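Local coordinates for L-ornithine N(5)-monooxygenase (Pseudomonas aeruginosa, PDB 3S5W), which catalyses the FAD- and NADPH-dependent N5-hydroxylation of L-ornithine, the first step in making hydroxamate siderophores such as pyoverdin, at residues 62-67 and 148-153; 31-36 and 183-188; 163-168 and 410-415. One frame throughout, in Å; residues are numbered along the deposited sequence.

In the fold
From the N terminus, strand 30-36 opens contact 2 and is followed, after helix 40-56, by strand 61-65, which leads into contact 1. Contact 1 closes when the chain returns at 148-153, and it lies nested inside the longer loop that contact 2 closes at 183-188. Between these two closures strand 161-171 opens contact 3, which ends only at 410-415, so contacts 2 and 3 cross along the chain. Strand 30-36 pairs with both 61-65 and 183-186, and 183-186 in turn with 411-414. Contacts 1 and 2 both touch FAD; contact 3 sets strand 161-171, antiparallel partner of 148-158, against segment 410-415, which holds strand 411-414.

Contact 1: residues 62-67 and 148-153. With FAD (flavin-adenine dinucleotide), chain C.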
loop_
_atom_site.group_PDB
_atom_site.type_symbol
_atom_site.label_atom_id
_atom_site.label_comp_id
_atom_site.label_asym_id
_atom_site.label_seq_id
_atom_site.Cartn_x
_atom_site.Cartn_y
_atom_site.Cartn_z
ATOM N N LEU A 62 -16.280 11.961 8.581
ATOM C CA LEU A 62 -15.048 11.738 9.350
ATOM C C LEU A 62 -14.178 10.642 8.732
ATOM O O LEU A 62 -14.687 9.607 8.293
ATOM C CB LEU A 62 -15.337 11.318 10.795
ATOM C CG LEU A 62 -15.954 12.301 11.793
ATOM C CD1 LEU A 62 -16.117 11.568 13.128
ATOM C CD2 LEU A 62 -15.087 13.514 11.970
ATOM N N PHE A 63 -12.866 10.857 8.750
ATOM C CA PHE A 63 -11.934 9.795 8.372
ATOM C C PHE A 63 -11.023 9.528 9.526
ATOM O O PHE A 63 -10.359 10.441 9.987
ATOM C CB PHE A 63 -11.121 10.205 7.138
ATOM C CG PHE A 63 -11.962 10.450 5.934
ATOM C CD1 PHE A 63 -12.365 9.379 5.112
ATOM C CD2 PHE A 63 -12.384 11.745 5.622
ATOM C CE1 PHE A 63 -13.173 9.612 4.012
ATOM C CE2 PHE A 63 -13.163 11.976 4.508
ATOM C CZ PHE A 63 -13.568 10.917 3.708
ATOM N N LEU A 64 -10.995 8.287 9.997
ATOM C CA LEU A 64 -10.197 7.901 11.158
ATOM C C LEU A 64 -8.922 7.191 10.741
ATOM O O LEU A 64 -8.975 6.275 9.913
ATOM C CB LEU A 64 -11.005 6.970 12.088
ATOM C CG LEU A 64 -12.446 7.339 12.490
ATOM C CD1 LEU A 64 -12.946 6.391 13.596
ATOM C CD2 LEU A 64 -12.631 8.787 12.891
ATOM N N ASP A 65 -7.785 7.616 11.274
ATOM C CA ASP A 65 -6.545 6.939 10.971
ATOM C C ASP A 65 -5.804 6.614 12.239
ATOM O O ASP A 65 -5.626 7.471 13.101
ATOM C CB ASP A 65 -5.650 7.764 10.022
ATOM C CG ASP A 65 -4.605 6.899 9.306
ATOM O OD1 ASP A 65 -3.615 6.468 9.951
ATOM O OD2 ASP A 65 -4.779 6.629 8.095
ATOM N N LYS A 66 -5.345 5.382 12.314
ATOM C CA LYS A 66 -4.620 4.896 13.476
ATOM C C LYS A 66 -3.280 5.586 13.717
ATOM O O LYS A 66 -2.784 5.558 14.836
ATOM C CB LYS A 66 -4.488 3.372 13.467
ATOM C CG LYS A 66 -3.574 2.796 12.400
ATOM C CD LYS A 66 -3.551 1.259 12.477
ATOM C CE LYS A 66 -2.541 0.688 11.487
ATOM N NZ LYS A 66 -2.473 -0.801 11.606
ATOM N N GLN A 67 -2.680 6.184 12.681
ATOM C CA GLN A 67 -1.381 6.861 12.887
ATOM C C GLN A 67 -1.594 8.151 13.665
ATOM O O GLN A 67 -2.510 8.921 13.344
ATOM C CB GLN A 67 -0.694 7.194 11.560
ATOM C CG GLN A 67 -0.399 5.975 10.682
ATOM C CD GLN A 67 0.420 6.390 9.458
ATOM O OE1 GLN A 67 1.501 6.962 9.597
ATOM N NE2 GLN A 67 -0.116 6.160 8.280
ATOM N N GLU A 148 -6.577 7.104 15.945
ATOM C CA GLU A 148 -7.772 6.318 16.221
ATOM C C GLU A 148 -7.787 5.085 15.340
ATOM O O GLU A 148 -7.885 5.202 14.104
ATOM C CB GLU A 148 -9.029 7.134 15.941
ATOM C CG GLU A 148 -9.267 8.300 16.911
ATOM C CD GLU A 148 -10.734 8.680 17.012
ATOM O OE1 GLU A 148 -11.594 7.785 16.864
ATOM O OE2 GLU A 148 -11.034 9.872 17.227
ATOM N N GLU A 149 -7.686 3.920 15.977
ATOM C CA GLU A 149 -7.779 2.640 15.285
ATOM C C GLU A 149 -9.214 2.133 15.348
ATOM O O GLU A 149 -9.756 1.967 16.459
ATOM C CB GLU A 149 -6.820 1.627 15.911
ATOM C CG GLU A 149 -6.880 0.241 15.262
ATOM C CD GLU A 149 -5.947 -0.774 15.881
ATOM O OE1 GLU A 149 -5.301 -0.482 16.908
ATOM O OE2 GLU A 149 -5.871 -1.896 15.342
ATOM N N VAL A 150 -9.821 1.901 14.179
ATOM C CA VAL A 150 -11.151 1.316 14.120
ATOM C C VAL A 150 -11.011 -0.175 14.436
ATOM O O VAL A 150 -10.173 -0.887 13.839
ATOM C CB VAL A 150 -11.883 1.558 12.772
ATOM C CG1 VAL A 150 -13.183 0.789 12.713
ATOM C CG2 VAL A 150 -12.178 3.025 12.580
ATOM N N LEU A 151 -11.785 -0.635 15.419
ATOM C CA LEU A 151 -11.696 -2.044 15.817
ATOM C C LEU A 151 -12.757 -2.934 15.157
ATOM O O LEU A 151 -12.484 -4.074 14.805
ATOM C CB LEU A 151 -11.755 -2.181 17.351
ATOM C CG LEU A 151 -10.791 -1.337 18.205
ATOM C CD1 LEU A 151 -11.156 -1.410 19.696
ATOM C CD2 LEU A 151 -9.344 -1.763 18.016
ATOM N N ARG A 152 -13.972 -2.420 15.013
ATOM C CA ARG A 152 -15.083 -3.196 14.434
ATOM C C ARG A 152 -16.254 -2.303 14.062
ATOM O O ARG A 152 -16.400 -1.199 14.577
ATOM C CB ARG A 152 -15.569 -4.308 15.394
ATOM C CG ARG A 152 -16.215 -3.793 16.664
ATOM C CD ARG A 152 -16.625 -4.940 17.641
ATOM N NE ARG A 152 -16.949 -4.365 18.951
ATOM C CZ ARG A 152 -16.054 -4.094 19.893
ATOM N NH1 ARG A 152 -14.774 -4.372 19.701
ATOM N NH2 ARG A 152 -16.442 -3.551 21.033
ATOM N N ILE A 153 -17.100 -2.812 13.178
ATOM C CA ILE A 153 -18.281 -2.110 12.730
ATOM C C ILE A 153 -19.448 -3.003 13.080
ATOM O O ILE A 153 -19.422 -4.185 12.744
ATOM C CB ILE A 153 -18.268 -1.894 11.200
ATOM C CG1 ILE A 153 -16.921 -1.304 10.750
ATOM C CG2 ILE A 153 -19.454 -1.016 10.760
ATOM C CD1 ILE A 153 -16.606 0.063 11.334
HETATM P PA FAD C . -2.765 3.213 2.617
HETATM O O1A FAD C . -2.110 1.941 3.004
HETATM O O2A FAD C . -1.831 4.280 2.019
HETATM O O5B FAD C . -3.496 3.870 3.911
HETATM C C5B FAD C . -4.249 3.047 4.770
HETATM C C4B FAD C . -4.407 3.863 6.041
HETATM O O4B FAD C . -5.263 3.151 6.892
HETATM C C3B FAD C . -3.073 3.989 6.772
HETATM O O3B FAD C . -2.748 5.354 6.944
HETATM C C2B FAD C . -3.299 3.275 8.111
HETATM O O2B FAD C . -2.748 3.994 9.208
HETATM C C1B FAD C . -4.794 3.289 8.224
HETATM N N9A FAD C . -5.387 2.165 8.940
HETATM C C8A FAD C . -5.186 0.805 8.727
HETATM N N7A FAD C . -6.015 0.129 9.579
HETATM C C5A FAD C . -6.734 1.043 10.286
HETATM C C6A FAD C . -7.708 0.907 11.274
HETATM N N6A FAD C . -8.273 -0.287 11.516
HETATM N N1A FAD C . -8.257 2.065 11.822
HETATM C C2A FAD C . -7.883 3.328 11.411
HETATM N N3A FAD C . -6.912 3.466 10.425
HETATM C C4A FAD C . -6.354 2.332 9.882
HETATM N N1 FAD C . 1.533 3.082 -5.345
HETATM C C2 FAD C . 1.840 3.863 -6.451
HETATM O O2 FAD C . 0.980 4.130 -7.275
HETATM N N3 FAD C . 3.117 4.348 -6.639
HETATM C C4 FAD C . 4.118 4.088 -5.735
HETATM O O4 FAD C . 5.242 4.585 -5.922
HETATM C C4X FAD C . 3.821 3.284 -4.618
HETATM N N5 FAD C . 4.814 2.986 -3.697
HETATM C C5X FAD C . 4.523 2.184 -2.605
HETATM C C6 FAD C . 5.537 1.890 -1.682
HETATM C C7 FAD C . 5.278 1.089 -0.578
HETATM C C7M FAD C . 6.420 0.807 0.366
HETATM C C8 FAD C . 4.005 0.556 -0.410
HETATM C C8M FAD C . 3.651 -0.315 0.761
HETATM C C9 FAD C . 2.991 0.842 -1.318
HETATM C C9A FAD C . 3.229 1.675 -2.420
HETATM N N10 FAD C . 2.223 1.972 -3.347
HETATM C C10 FAD C . 2.531 2.760 -4.450
HETATM C "C1'" FAD C . 0.839 1.410 -3.236
HETATM C "C2'" FAD C . -0.015 2.032 -2.112
HETATM O "O2'" FAD C . -0.938 0.993 -1.772
HETATM C "C3'" FAD C . -0.760 3.247 -2.645
HETATM O "O3'" FAD C . 0.142 4.245 -3.164
HETATM C "C4'" FAD C . -1.602 3.933 -1.540
HETATM O "O4'" FAD C . -0.793 4.124 -0.385
HETATM C "C5'" FAD C . -2.936 3.216 -1.205
HETATM O "O5'" FAD C . -3.728 4.133 -0.473
HETATM P P FAD C . -4.821 3.673 0.628
HETATM O O1P FAD C . -5.296 4.954 1.270
HETATM O O2P FAD C . -5.832 2.821 -0.089
HETATM O O3P FAD C . -3.971 2.798 1.656
#
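Backbone polar contacts join the two segments at Asp65 and Lys66: Glu148 N donates to Asp65 O over 3.0 Å, reaching it from above the carbonyl plane. Lys66 CA meets Glu148 O in a CA-H...O contact. The strands themselves run nearly perpendicular, at 96°.

Apolar contact lies alongside. Leu64 CD1 touches Val150 CG2 at 3.6 Å, the two side chains crossing at about a right angle, and the same methyl rests near the carboxylate of Glu148, whose OE1 is held by Ser169 and Arg179. Lys66 CB packs on Glu149 CB; a chi1 of 69° turns the extended lysine chain along the adenine of FAD.

Hydrogen bonds to the cofactor form a third group. Asp65 takes both hydroxyls of the FAD adenosine ribose, FAD O2B on Asp65 OD1 and FAD O3B on Asp65 OD2, each at 2.7 Å; Gln67 NE2 also donates to FAD O3B. Gln67 N binds Asp65 OD1 in an Asx turn and Phe38 N binds OD2, fixing the carboxylate's rotation. Val150 pairs with the adenine through its backbone: Val150 N donates to FAD N1A over 2.8 Å, and Val150 O accepts from FAD N6A at 3.1 Å. An acidic residue after the second strand gripping the ribose diol is the hallmark of a Rossmann-type FAD-binding domain.

Contact 2: residues 31-36 and 183-188; sequences HDLIGV and ALVVSP. With FAD (flavin-adenine dinucleotide), chain C.
The parallel pairing of strands 33-36 and 183-186 belongs to the central sheet of the FAD-binding domain, and its C-terminal end opens onto the cofactor. Ile34 pairs with Leu184, Gly35 with Val185 and Val36 with Val186. Four backbone hydrogen bonds join the two segments: Ile34 N to Ala183 O, Val185 N to Ile34 O, Val36 N to Val185 O at 2.8 Å, and Ser187 N to Val36 O, the last from just beyond strand 183-186.

Val36, Leu184 and Val186 share one face of the sheet. Val36 CG2 meets Leu184 CD1 at 4.1 Å, and that leucine methyl, Leu184 CD1, also sits 3.4 Å from Ile34 O. On the face of Val185, Leu33 CD2 lies 4.0 Å from Val185 CG1, and Leu45 and Asn42 of helix 40-56 pack against the valine. Strand 30-36 followed by helix 40-56 is the opening of a Rossmann-type nucleotide-binding fold. With chi1 at 61°, Val185 swings its CG1 over the neighbouring strand to within 3.6 Å of Gly35 CA, where the glycine has no side chain to obstruct it.

At the cofactor end Val36 CG1 reaches C6A of the FAD adenine at 3.8 Å, and Pro188 CB lies 3.6 Å from FAD N7A.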
loop_
_atom_site.group_PDB
_atom_site.type_symbol
_atom_site.label_atom_id
_atom_site.label_comp_id
_atom_site.label_asym_id
_atom_site.label_seq_id
_atom_site.Cartn_x
_atom_site.Cartn_y
_atom_site.Cartn_z
ATOM N N HIS A 31 -23.362 10.650 11.633
ATOM C CA HIS A 31 -22.545 11.076 10.484
ATOM C C HIS A 31 -23.110 10.531 9.196
ATOM O O HIS A 31 -23.812 9.517 9.194
ATOM C CB HIS A 31 -21.077 10.666 10.680
ATOM C CG HIS A 31 -20.478 11.208 11.944
ATOM N ND1 HIS A 31 -20.016 12.502 12.051
ATOM C CD2 HIS A 31 -20.312 10.646 13.166
ATOM C CE1 HIS A 31 -19.576 12.710 13.280
ATOM N NE2 HIS A 31 -19.735 11.596 13.975
ATOM N N ASP A 32 -22.820 11.221 8.095
ATOM C CA ASP A 32 -23.183 10.733 6.771
ATOM C C ASP A 32 -22.204 9.649 6.299
ATOM O O ASP A 32 -22.620 8.653 5.708
ATOM C CB ASP A 32 -23.252 11.897 5.763
ATOM C CG ASP A 32 -24.463 12.805 6.002
ATOM O OD1 ASP A 32 -25.591 12.270 6.050
ATOM O OD2 ASP A 32 -24.289 14.038 6.123
ATOM N N LEU A 33 -20.913 9.859 6.579
ATOM C CA LEU A 33 -19.864 8.926 6.177
ATOM C C LEU A 33 -18.780 8.880 7.214
ATOM O O LEU A 33 -18.306 9.920 7.692
ATOM C CB LEU A 33 -19.231 9.351 4.826
ATOM C CG LEU A 33 -18.139 8.421 4.251
ATOM C CD1 LEU A 33 -18.736 7.093 3.693
ATOM C CD2 LEU A 33 -17.301 9.173 3.194
ATOM N N ILE A 34 -18.362 7.672 7.548
ATOM C CA ILE A 34 -17.115 7.500 8.261
ATOM C C ILE A 34 -16.193 6.629 7.402
ATOM O O ILE A 34 -16.643 5.663 6.809
ATOM C CB ILE A 34 -17.314 6.886 9.679
ATOM C CG1 ILE A 34 -18.211 7.801 10.520
ATOM C CG2 ILE A 34 -15.948 6.658 10.399
ATOM C CD1 ILE A 34 -18.445 7.272 11.953
ATOM N N GLY A 35 -14.911 7.003 7.363
ATOM C CA GLY A 35 -13.904 6.234 6.652
ATOM C C GLY A 35 -12.907 5.603 7.587
ATOM O O GLY A 35 -12.481 6.219 8.560
ATOM N N VAL A 36 -12.554 4.358 7.293
ATOM C CA VAL A 36 -11.479 3.687 7.978
ATOM C C VAL A 36 -10.208 3.971 7.163
ATOM O O VAL A 36 -10.082 3.483 6.011
ATOM C CB VAL A 36 -11.717 2.177 8.041
ATOM C CG1 VAL A 36 -10.605 1.505 8.839
ATOM C CG2 VAL A 36 -13.094 1.873 8.628
ATOM N N ALA A 183 -23.213 5.593 6.400
ATOM C CA ALA A 183 -22.393 4.973 5.351
ATOM C C ALA A 183 -20.937 4.860 5.822
ATOM O O ALA A 183 -20.482 5.643 6.676
ATOM C CB ALA A 183 -22.472 5.798 4.060
ATOM N N LEU A 184 -20.229 3.890 5.256
ATOM C CA LEU A 184 -18.869 3.560 5.639
ATOM C C LEU A 184 -17.997 3.384 4.402
ATOM O O LEU A 184 -18.428 2.779 3.420
ATOM C CB LEU A 184 -18.851 2.241 6.412
ATOM C CG LEU A 184 -17.545 1.739 7.043
ATOM C CD1 LEU A 184 -17.072 2.581 8.241
ATOM C CD2 LEU A 184 -17.735 0.293 7.465
ATOM N N VAL A 185 -16.760 3.880 4.478
ATOM C CA VAL A 185 -15.781 3.560 3.418
ATOM C C VAL A 185 -14.538 2.929 4.069
ATOM O O VAL A 185 -13.947 3.498 4.965
ATOM C CB VAL A 185 -15.508 4.764 2.463
ATOM C CG1 VAL A 185 -14.937 5.962 3.219
ATOM C CG2 VAL A 185 -14.555 4.360 1.307
ATOM N N VAL A 186 -14.208 1.715 3.653
ATOM C CA VAL A 186 -13.130 0.942 4.269
ATOM C C VAL A 186 -11.877 0.990 3.373
ATOM O O VAL A 186 -11.858 0.352 2.328
ATOM C CB VAL A 186 -13.558 -0.529 4.506
ATOM C CG1 VAL A 186 -12.434 -1.312 5.128
ATOM C CG2 VAL A 186 -14.786 -0.586 5.465
ATOM N N SER A 187 -10.861 1.735 3.799
ATOM C CA SER A 187 -9.610 1.919 3.008
ATOM C C SER A 187 -8.349 1.767 3.859
ATOM O O SER A 187 -7.568 2.714 3.994
ATOM C CB SER A 187 -9.633 3.304 2.365
ATOM O OG SER A 187 -10.860 3.513 1.693
ATOM N N PRO A 188 -8.163 0.589 4.493
ATOM C CA PRO A 188 -7.098 0.448 5.484
ATOM C C PRO A 188 -5.735 -0.002 4.935
ATOM O O PRO A 188 -4.796 -0.185 5.706
ATOM C CB PRO A 188 -7.653 -0.627 6.438
ATOM C CG PRO A 188 -8.396 -1.554 5.482
ATOM C CD PRO A 188 -9.026 -0.616 4.449
HETATM P PA FAD C . -2.765 3.213 2.617
HETATM O O1A FAD C . -2.110 1.941 3.004
HETATM O O2A FAD C . -1.831 4.280 2.019
HETATM O O5B FAD C . -3.496 3.870 3.911
HETATM C C5B FAD C . -4.249 3.047 4.770
HETATM C C4B FAD C . -4.407 3.863 6.041
HETATM O O4B FAD C . -5.263 3.151 6.892
HETATM C C3B FAD C . -3.073 3.989 6.772
HETATM O O3B FAD C . -2.748 5.354 6.944
HETATM C C2B FAD C . -3.299 3.275 8.111
HETATM O O2B FAD C . -2.748 3.994 9.208
HETATM C C1B FAD C . -4.794 3.289 8.224
HETATM N N9A FAD C . -5.387 2.165 8.940
HETATM C C8A FAD C . -5.186 0.805 8.727
HETATM N N7A FAD C . -6.015 0.129 9.579
HETATM C C5A FAD C . -6.734 1.043 10.286
HETATM C C6A FAD C . -7.708 0.907 11.274
HETATM N N6A FAD C . -8.273 -0.287 11.516
HETATM N N1A FAD C . -8.257 2.065 11.822
HETATM C C2A FAD C . -7.883 3.328 11.411
HETATM N N3A FAD C . -6.912 3.466 10.425
HETATM C C4A FAD C . -6.354 2.332 9.882
HETATM N N1 FAD C . 1.533 3.082 -5.345
HETATM C C2 FAD C . 1.840 3.863 -6.451
HETATM O O2 FAD C . 0.980 4.130 -7.275
HETATM N N3 FAD C . 3.117 4.348 -6.639
HETATM C C4 FAD C . 4.118 4.088 -5.735
HETATM O O4 FAD C . 5.242 4.585 -5.922
HETATM C C4X FAD C . 3.821 3.284 -4.618
HETATM N N5 FAD C . 4.814 2.986 -3.697
HETATM C C5X FAD C . 4.523 2.184 -2.605
HETATM C C6 FAD C . 5.537 1.890 -1.682
HETATM C C7 FAD C . 5.278 1.089 -0.578
HETATM C C7M FAD C . 6.420 0.807 0.366
HETATM C C8 FAD C . 4.005 0.556 -0.410
HETATM C C8M FAD C . 3.651 -0.315 0.761
HETATM C C9 FAD C . 2.991 0.842 -1.318
HETATM C C9A FAD C . 3.229 1.675 -2.420
HETATM N N10 FAD C . 2.223 1.972 -3.347
HETATM C C10 FAD C . 2.531 2.760 -4.450
HETATM C "C1'" FAD C . 0.839 1.410 -3.236
HETATM C "C2'" FAD C . -0.015 2.032 -2.112
HETATM O "O2'" FAD C . -0.938 0.993 -1.772
HETATM C "C3'" FAD C . -0.760 3.247 -2.645
HETATM O "O3'" FAD C . 0.142 4.245 -3.164
HETATM C "C4'" FAD C . -1.602 3.933 -1.540
HETATM O "O4'" FAD C . -0.793 4.124 -0.385
HETATM C "C5'" FAD C . -2.936 3.216 -1.205
HETATM O "O5'" FAD C . -3.728 4.133 -0.473
HETATM P P FAD C . -4.821 3.673 0.628
HETATM O O1P FAD C . -5.296 4.954 1.270
HETATM O O2P FAD C . -5.832 2.821 -0.089
HETATM O O3P FAD C . -3.971 2.798 1.656
#

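Contact 3: residues 163-168 and 410-415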
loop_
_atom_site.group_PDB
_atom_site.type_symbol
_atom_site.label_atom_id
_atom_site.label_comp_id
_atom_site.label_asym_id
_atom_site.label_seq_id
_atom_site.Cartn_x
_atom_site.Cartn_y
_atom_site.Cartn_z
ATOM N N GLU A 163 -30.265 0.441 9.868
ATOM C CA GLU A 163 -30.467 1.838 9.482
ATOM C C GLU A 163 -29.214 2.684 9.657
ATOM O O GLU A 163 -29.142 3.798 9.161
ATOM C CB GLU A 163 -31.599 2.484 10.300
ATOM C CG GLU A 163 -32.966 1.779 10.233
ATOM C CD GLU A 163 -33.647 1.857 8.868
ATOM O OE1 GLU A 163 -33.152 2.568 7.963
ATOM O OE2 GLU A 163 -34.691 1.188 8.706
ATOM N N ALA A 164 -28.254 2.172 10.415
ATOM C CA ALA A 164 -27.013 2.889 10.674
ATOM C C ALA A 164 -25.949 1.905 11.148
ATOM O O ALA A 164 -26.239 0.735 11.418
ATOM C CB ALA A 164 -27.231 4.028 11.685
ATOM N N LEU A 165 -24.709 2.371 11.217
ATOM C CA LEU A 165 -23.619 1.522 11.626
ATOM C C LEU A 165 -22.951 2.139 12.820
ATOM O O LEU A 165 -22.844 3.354 12.911
ATOM C CB LEU A 165 -22.608 1.328 10.468
ATOM C CG LEU A 165 -23.084 0.559 9.232
ATOM C CD1 LEU A 165 -22.100 0.784 8.087
ATOM C CD2 LEU A 165 -23.274 -0.945 9.519
ATOM N N ARG A 166 -22.528 1.284 13.741
ATOM C CA ARG A 166 -21.772 1.712 14.903
ATOM C C ARG A 166 -20.306 1.472 14.587
ATOM O O ARG A 166 -19.924 0.340 14.277
ATOM C CB ARG A 166 -22.157 0.883 16.145
ATOM C CG ARG A 166 -23.524 1.197 16.723
ATOM C CD ARG A 166 -24.068 0.018 17.607
ATOM N NE ARG A 166 -23.091 -0.439 18.600
ATOM C CZ ARG A 166 -22.879 0.139 19.781
ATOM N NH1 ARG A 166 -23.589 1.198 20.136
ATOM N NH2 ARG A 166 -21.957 -0.341 20.613
ATOM N N VAL A 167 -19.499 2.528 14.651
ATOM C CA VAL A 167 -18.070 2.404 14.408
ATOM C C VAL A 167 -17.357 2.496 15.748
ATOM O O VAL A 167 -17.447 3.519 16.428
ATOM C CB VAL A 167 -17.559 3.511 13.415
ATOM C CG1 VAL A 167 -16.045 3.365 13.160
ATOM C CG2 VAL A 167 -18.368 3.502 12.102
ATOM N N ILE A 168 -16.655 1.431 16.120
ATOM C CA ILE A 168 -15.969 1.354 17.393
ATOM C C ILE A 168 -14.468 1.573 17.178
ATOM O O ILE A 168 -13.828 0.817 16.459
ATOM C CB ILE A 168 -16.180 -0.048 18.097
ATOM C CG1 ILE A 168 -17.638 -0.277 18.539
ATOM C CG2 ILE A 168 -15.317 -0.131 19.350
ATOM C CD1 ILE A 168 -18.643 -0.469 17.470
ATOM N N VAL A 410 -27.835 0.599 4.779
ATOM C CA VAL A 410 -26.647 1.452 4.776
ATOM C C VAL A 410 -25.755 1.050 3.601
ATOM O O VAL A 410 -25.821 -0.090 3.128
ATOM C CB VAL A 410 -25.849 1.340 6.090
ATOM C CG1 VAL A 410 -26.656 1.892 7.250
ATOM C CG2 VAL A 410 -25.447 -0.093 6.356
ATOM N N ALA A 411 -24.930 1.990 3.151
ATOM C CA ALA A 411 -23.982 1.744 2.056
ATOM C C ALA A 411 -22.590 1.562 2.657
ATOM O O ALA A 411 -22.163 2.373 3.486
ATOM C CB ALA A 411 -24.012 2.915 1.063
ATOM N N ILE A 412 -21.911 0.481 2.268
ATOM C CA ILE A 412 -20.527 0.227 2.668
ATOM C C ILE A 412 -19.649 0.128 1.403
ATOM O O ILE A 412 -19.933 -0.666 0.510
ATOM C CB ILE A 412 -20.403 -1.075 3.474
ATOM C CG1 ILE A 412 -21.391 -1.043 4.679
ATOM C CG2 ILE A 412 -18.936 -1.305 3.910
ATOM C CD1 ILE A 412 -21.669 -2.381 5.273
ATOM N N TYR A 413 -18.611 0.954 1.346
ATOM C CA TYR A 413 -17.678 0.948 0.206
ATOM C C TYR A 413 -16.310 0.469 0.698
ATOM O O TYR A 413 -15.981 0.612 1.879
ATOM C CB TYR A 413 -17.568 2.360 -0.373
ATOM C CG TYR A 413 -18.863 2.928 -0.895
ATOM C CD1 TYR A 413 -19.767 3.577 -0.043
ATOM C CD2 TYR A 413 -19.185 2.848 -2.247
ATOM C CE1 TYR A 413 -20.968 4.117 -0.533
ATOM C CE2 TYR A 413 -20.375 3.398 -2.740
ATOM C CZ TYR A 413 -21.265 4.029 -1.863
ATOM O OH TYR A 413 -22.450 4.562 -2.346
ATOM N N ALA A 414 -15.511 -0.107 -0.204
ATOM C CA ALA A 414 -14.153 -0.507 0.133
ATOM C C ALA A 414 -13.209 -0.081 -0.989
ATOM O O ALA A 414 -13.571 -0.183 -2.135
ATOM C CB ALA A 414 -14.081 -2.003 0.357
ATOM N N GLN A 415 -12.005 0.378 -0.633
ATOM C CA GLN A 415 -11.038 0.838 -1.627
ATOM C C GLN A 415 -9.776 0.020 -1.472
ATOM O O GLN A 415 -9.243 -0.082 -0.361
ATOM C CB GLN A 415 -10.722 2.325 -1.415
ATOM C CG GLN A 415 -11.911 3.232 -1.645
ATOM C CD GLN A 415 -11.480 4.653 -1.936
ATOM O OE1 GLN A 415 -10.889 4.920 -2.984
ATOM N NE2 GLN A 415 -11.759 5.576 -1.005
#
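Side-chain packing carries this meeting of strand 161-171 with the residues leading into and along strand 411-414; no hydrogen bond passes between segments 163-168 and 410-415. Leu165 and Val410 are its main pair. The branched end of the leucine sits over a single valine methyl, with Leu165 CG 3.8 Å from Val410 CG2 and both Leu165 CD1 and CD2 at 3.9 Å from that same atom. Leu165 CD1 further touches Ile412 CG1 at 3.9 Å, the two side chains meeting at about a right angle. Leu184 of the adjoining strand packs on both Leu165 and Ile412.

The leucine therefore bridges two parts of one mixed sheet: the antiparallel strands 148-158 and 161-171, and the parallel strands of the FAD-binding domain, where 411-414 lies next to 183-186. Ile153 and Leu387 also pack against Leu165.

Contact between side chain and backbone comes from the other valine methyl, which lies on main chain. Val410 CG1 rests against the peptide linking Glu163 to Ala164, 3.6 Å from Glu163 C and equally close to Ala164 N.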